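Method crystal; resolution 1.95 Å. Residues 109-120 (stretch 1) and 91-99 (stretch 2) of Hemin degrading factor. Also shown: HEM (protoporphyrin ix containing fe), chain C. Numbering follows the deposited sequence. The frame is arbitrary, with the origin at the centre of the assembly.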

# COMPACT_ATOMS: atom_id res chain seq x y z
N LEU A 109 12.94 1.76 4.91
CA LEU A 109 12.79 0.47 4.35
C LEU A 109 12.57 -0.60 5.42
O LEU A 109 13.16 -0.55 6.41
CB LEU A 109 14.05 0.08 3.62
CG LEU A 109 13.81 0.28 2.18
CD1 LEU A 109 14.32 1.65 1.92
CD2 LEU A 109 14.63 -0.79 1.51
N VAL A 110 11.75 -1.57 5.14
CA VAL A 110 11.69 -2.79 5.93
C VAL A 110 11.90 -3.95 4.96
O VAL A 110 11.12 -4.14 4.03
CB VAL A 110 10.37 -2.93 6.68
CG1 VAL A 110 10.45 -4.09 7.67
CG2 VAL A 110 10.05 -1.63 7.41
N VAL A 111 12.97 -4.71 5.18
CA VAL A 111 13.39 -5.72 4.22
C VAL A 111 13.46 -7.06 4.93
O VAL A 111 14.17 -7.20 5.93
CB VAL A 111 14.76 -5.37 3.59
CG1 VAL A 111 15.23 -6.47 2.66
CG2 VAL A 111 14.67 -4.06 2.82
N SER A 112 12.71 -8.04 4.43
CA SER A 112 12.59 -9.35 5.04
C SER A 112 11.73 -10.22 4.13
O SER A 112 11.08 -9.71 3.21
CB SER A 112 11.93 -9.23 6.42
OG SER A 112 10.52 -9.32 6.29
N PRO A 113 11.72 -11.54 4.37
CA PRO A 113 10.89 -12.39 3.51
C PRO A 113 9.39 -12.24 3.80
O PRO A 113 8.58 -12.80 3.06
CB PRO A 113 11.35 -13.81 3.87
CG PRO A 113 12.66 -13.64 4.58
CD PRO A 113 12.55 -12.33 5.28
N ASP A 114 9.04 -11.50 4.84
CA ASP A 114 7.62 -11.36 5.19
C ASP A 114 7.16 -9.91 5.14
O ASP A 114 6.47 -9.51 4.19
CB ASP A 114 7.34 -11.99 6.55
CG ASP A 114 7.60 -13.48 6.56
OD1 ASP A 114 6.71 -14.25 6.17
OD2 ASP A 114 8.72 -13.87 6.95
N ILE A 115 7.52 -9.12 6.15
CA ILE A 115 7.27 -7.68 6.08
C ILE A 115 8.30 -7.05 5.14
O ILE A 115 9.51 -7.16 5.36
CB ILE A 115 7.29 -6.99 7.47
CG1 ILE A 115 6.35 -7.71 8.45
CG2 ILE A 115 6.94 -5.52 7.33
CD1 ILE A 115 4.90 -7.73 8.01
N ASP A 116 7.82 -6.37 4.10
CA ASP A 116 8.69 -5.85 3.04
C ASP A 116 8.03 -4.56 2.59
O ASP A 116 6.97 -4.58 1.97
CB ASP A 116 8.74 -6.88 1.89
CG ASP A 116 9.81 -6.59 0.85
OD1 ASP A 116 10.80 -5.88 1.15
OD2 ASP A 116 9.67 -7.12 -0.28
N LEU A 117 8.63 -3.44 2.95
CA LEU A 117 7.96 -2.15 2.83
C LEU A 117 8.89 -1.11 2.26
O LEU A 117 10.10 -1.11 2.54
CB LEU A 117 7.48 -1.68 4.23
CG LEU A 117 6.38 -2.45 4.94
CD1 LEU A 117 6.29 -2.05 6.43
CD2 LEU A 117 5.05 -2.18 4.29
N ARG A 118 8.34 -0.20 1.46
CA ARG A 118 9.09 0.99 1.05
C ARG A 118 8.30 2.17 1.58
O ARG A 118 7.14 2.37 1.19
CB ARG A 118 9.21 1.08 -0.47
CG ARG A 118 9.72 -0.18 -1.14
CD ARG A 118 11.10 -0.60 -0.65
NE ARG A 118 11.53 -1.86 -1.26
CZ ARG A 118 11.56 -3.04 -0.62
NH1 ARG A 118 11.20 -3.12 0.66
NH2 ARG A 118 11.96 -4.13 -1.27
N LEU A 119 8.94 2.95 2.44
CA LEU A 119 8.24 4.02 3.17
C LEU A 119 8.72 5.38 2.70
O LEU A 119 9.92 5.68 2.73
CB LEU A 119 8.47 3.87 4.68
CG LEU A 119 8.29 2.44 5.22
CD1 LEU A 119 8.72 2.31 6.69
CD2 LEU A 119 6.85 1.96 5.03
N PHE A 120 7.79 6.21 2.25
CA PHE A 120 8.11 7.56 1.79
C PHE A 120 7.61 8.56 2.83
O PHE A 120 6.47 9.04 2.77
CB PHE A 120 7.50 7.81 0.41
CG PHE A 120 7.85 6.74 -0.57
CD1 PHE A 120 9.09 6.75 -1.19
CD2 PHE A 120 6.96 5.72 -0.84
CE1 PHE A 120 9.43 5.75 -2.07
CE2 PHE A 120 7.30 4.72 -1.72
CZ PHE A 120 8.52 4.74 -2.34
CHA HEM C . 10.51 -3.37 -7.68
CHB HEM C . 13.56 -5.64 -4.86
CHC HEM C . 14.61 -1.46 -2.73
CHD HEM C . 10.73 0.44 -4.78
C1A HEM C . 11.32 -4.34 -7.15
C2A HEM C . 11.46 -5.66 -7.64
C3A HEM C . 12.32 -6.28 -6.86
C4A HEM C . 12.68 -5.36 -5.87
CMA HEM C . 12.76 -7.71 -7.00
CAA HEM C . 10.82 -6.29 -8.82
CBA HEM C . 11.75 -7.04 -9.81
CGA HEM C . 12.53 -6.01 -10.55
O1A HEM C . 13.74 -6.13 -10.72
O2A HEM C . 11.92 -5.05 -10.96
C1B HEM C . 14.09 -4.64 -4.06
C2B HEM C . 15.11 -4.96 -3.16
C3B HEM C . 15.45 -3.82 -2.54
C4B HEM C . 14.58 -2.77 -3.11
CMB HEM C . 15.73 -6.31 -2.96
CAB HEM C . 16.53 -3.76 -1.51
CBB HEM C . 16.59 -2.92 -0.52
C1C HEM C . 13.68 -0.56 -3.09
C2C HEM C . 13.67 0.76 -2.70
C3C HEM C . 12.57 1.32 -3.28
C4C HEM C . 11.89 0.33 -4.03
CMC HEM C . 14.68 1.44 -1.84
CAC HEM C . 12.17 2.70 -3.13
CBC HEM C . 10.99 3.02 -3.57
C1D HEM C . 10.34 -0.45 -5.79
C2D HEM C . 9.25 -0.20 -6.77
C3D HEM C . 9.22 -1.26 -7.57
C4D HEM C . 10.27 -2.16 -7.08
CMD HEM C . 8.32 0.99 -6.91
CAD HEM C . 8.28 -1.49 -8.72
CBD HEM C . 9.02 -1.22 -10.03
CGD HEM C . 8.25 -1.04 -11.30
O1D HEM C . 8.62 -1.72 -12.23
O2D HEM C . 7.35 -0.23 -11.45
NA HEM C . 12.07 -4.17 -6.05
NB HEM C . 13.79 -3.33 -4.02
NC HEM C . 12.62 -0.78 -3.87
ND HEM C . 10.90 -1.63 -6.02
FE HEM C . 12.30 -2.40 -5.10
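Stretch 2 (91-99) ERKGPYREV

How does stretch 2 begin its approach to stretch 1? It enters as a strand, with E91 still out of reach, and makes its first contact through R92. The CA-to-CB bond of R92 points toward stretch 1, and its long side chain, with chi1 t and chi2 p, carries the guanidinium to D114. There R92 NH1 donates to D114 OD1 at 2.9 Å, a hydrogen bond within a salt bridge, while R92 NH2 makes a weak one to the same OD1 atom of D114 at 3.4 Å. The CA of D114 lies over one face of the guanidinium, so the aspartate backbone and carboxylate both pack close to this group. The backbone of R92 is engaged as well: its O lies 3.4 Å from I115 CD1. The CA-to-CB bond of K93, by contrast, points away, and the residue meets stretch 1 through its main chain, with K93 O 3.5 Å from D114 CB.

What happens where the chain turns the corner at G94? The backbone adopts phi 157° and psi 173°, an extended conformation on the positive-phi side that glycine accommodates readily. The lack of a side chain matters here, because a CB would point toward stretch 1 and come only 2.8 Å from D114 CB, a clash. Without it, the CA atoms of D114 and G94 lie 5.5 Å apart. I115 fills the inside of the turn: its CG1 lies 3.5 Å from G94 O and 3.4 Å from P95 O. Water 1 joins the two backbones here, donating to P95 O at 2.7 Å and accepting from I115 N at 3.1 Å.

Which apolar side chains gather around Y96? Its CA-to-CB bond points away from stretch 1, yet the end of the side chain comes nearer, bringing the ring among residues from both arms of the 109-120 segment. Y96 CE2 lies 3.7 Å from V110 CG2, Y96 CD1 is 4.3 Å from I115 CG2, and Y96 CZ is 3.6 Å from L117 CD1. These arms are themselves joined by backbone hydrogen bonds between V110 and L117, so the ring packs against an already paired scaffold.

How do the backbones pair as stretch 2 leaves? They run antiparallel. The CA-to-CB bond of R97 points away, but its carbonyl lies against S112, with R97 O 3.1 Å from S112 CB. A cis peptide bond then leads into E98, whose backbone makes two hydrogen bonds with V111: E98 N donates to V111 O at 3.0 Å, and V111 N donates to E98 O at 3.1 Å. V99 and V110 follow as a non-hydrogen-bonded pair, their CA atoms 4.5 Å apart. CA-H...O contacts support this register, from V110 CA to E98 O and from V99 CA to L109 O, each 3.3 Å. The two valine side chains share one face of the sheet, where V110 CG2 meets V99 CG2 at 3.8 Å.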

# COMPACT_ATOMS: atom_id res chain seq x y z
N GLU A 91 -2.50 -7.19 3.56
CA GLU A 91 -2.20 -7.54 4.94
C GLU A 91 -1.16 -8.60 5.04
O GLU A 91 -1.38 -9.72 4.66
CB GLU A 91 -3.46 -7.98 5.73
CG GLU A 91 -4.53 -6.96 5.81
CD GLU A 91 -5.81 -7.38 6.53
OE1 GLU A 91 -5.91 -8.37 7.18
OE2 GLU A 91 -6.69 -6.60 6.46
N ARG A 92 -0.02 -8.28 5.63
CA ARG A 92 1.08 -9.22 5.72
C ARG A 92 1.51 -9.42 7.15
O ARG A 92 1.61 -8.49 7.87
CB ARG A 92 2.25 -8.77 4.90
CG ARG A 92 3.25 -9.81 4.50
CD ARG A 92 2.61 -11.04 3.92
NE ARG A 92 3.57 -11.95 3.29
CZ ARG A 92 4.28 -12.85 3.91
NH1 ARG A 92 4.23 -12.99 5.22
NH2 ARG A 92 5.11 -13.59 3.22
N LYS A 93 1.80 -10.64 7.53
CA LYS A 93 2.20 -10.95 8.89
C LYS A 93 3.67 -11.30 9.01
O LYS A 93 4.21 -11.93 8.13
CB LYS A 93 1.37 -12.08 9.45
CG LYS A 93 -0.07 -11.78 9.63
CD LYS A 93 -0.73 -12.95 10.27
CE LYS A 93 -2.18 -12.99 9.95
NZ LYS A 93 -2.79 -14.18 10.60
N GLY A 94 4.28 -10.85 10.10
CA GLY A 94 5.69 -11.10 10.38
C GLY A 94 6.26 -10.06 11.33
O GLY A 94 5.61 -9.07 11.64
N PRO A 95 7.50 -10.26 11.78
CA PRO A 95 8.16 -9.26 12.62
C PRO A 95 8.49 -7.99 11.84
O PRO A 95 8.86 -8.07 10.66
CB PRO A 95 9.45 -9.98 13.03
CG PRO A 95 9.74 -10.90 11.87
CD PRO A 95 8.38 -11.40 11.46
N TYR A 96 8.38 -6.82 12.48
CA TYR A 96 8.68 -5.55 11.80
C TYR A 96 10.19 -5.30 11.73
O TYR A 96 10.73 -4.48 12.48
CB TYR A 96 7.96 -4.37 12.48
CG TYR A 96 7.56 -3.24 11.54
CD1 TYR A 96 6.32 -3.26 10.89
CD2 TYR A 96 8.41 -2.16 11.30
CE1 TYR A 96 5.94 -2.23 10.04
CE2 TYR A 96 8.04 -1.13 10.45
CZ TYR A 96 6.81 -1.17 9.83
OH TYR A 96 6.45 -0.14 8.98
N ARG A 97 10.85 -6.01 10.86
CA ARG A 97 12.28 -5.89 10.60
C ARG A 97 12.60 -6.40 9.19
O ARG A 97 11.81 -7.13 8.66
CB ARG A 97 13.04 -6.74 11.58
CG ARG A 97 12.79 -8.20 11.39
CD ARG A 97 13.82 -9.06 12.08
NE ARG A 97 13.32 -10.40 12.18
CZ ARG A 97 13.68 -11.39 11.39
NH1 ARG A 97 14.55 -11.19 10.42
NH2 ARG A 97 13.14 -12.58 11.56
N GLU A 98 13.73 -6.01 8.61
CA GLU A 98 14.74 -5.19 9.20
C GLU A 98 14.55 -3.77 8.76
O GLU A 98 14.43 -3.54 7.61
CB GLU A 98 16.14 -5.68 8.78
CG GLU A 98 16.53 -7.08 9.18
CD GLU A 98 16.72 -7.24 10.69
OE1 GLU A 98 17.10 -6.25 11.37
OE2 GLU A 98 16.48 -8.36 11.22
N VAL A 99 14.50 -2.83 9.69
CA VAL A 99 14.18 -1.44 9.40
C VAL A 99 15.43 -0.58 9.20
O VAL A 99 16.31 -0.56 10.04
CB VAL A 99 13.33 -0.82 10.53
CG1 VAL A 99 13.11 0.66 10.27
CG2 VAL A 99 12.00 -1.54 10.64
O HOH W 1 8.98 -9.97 8.69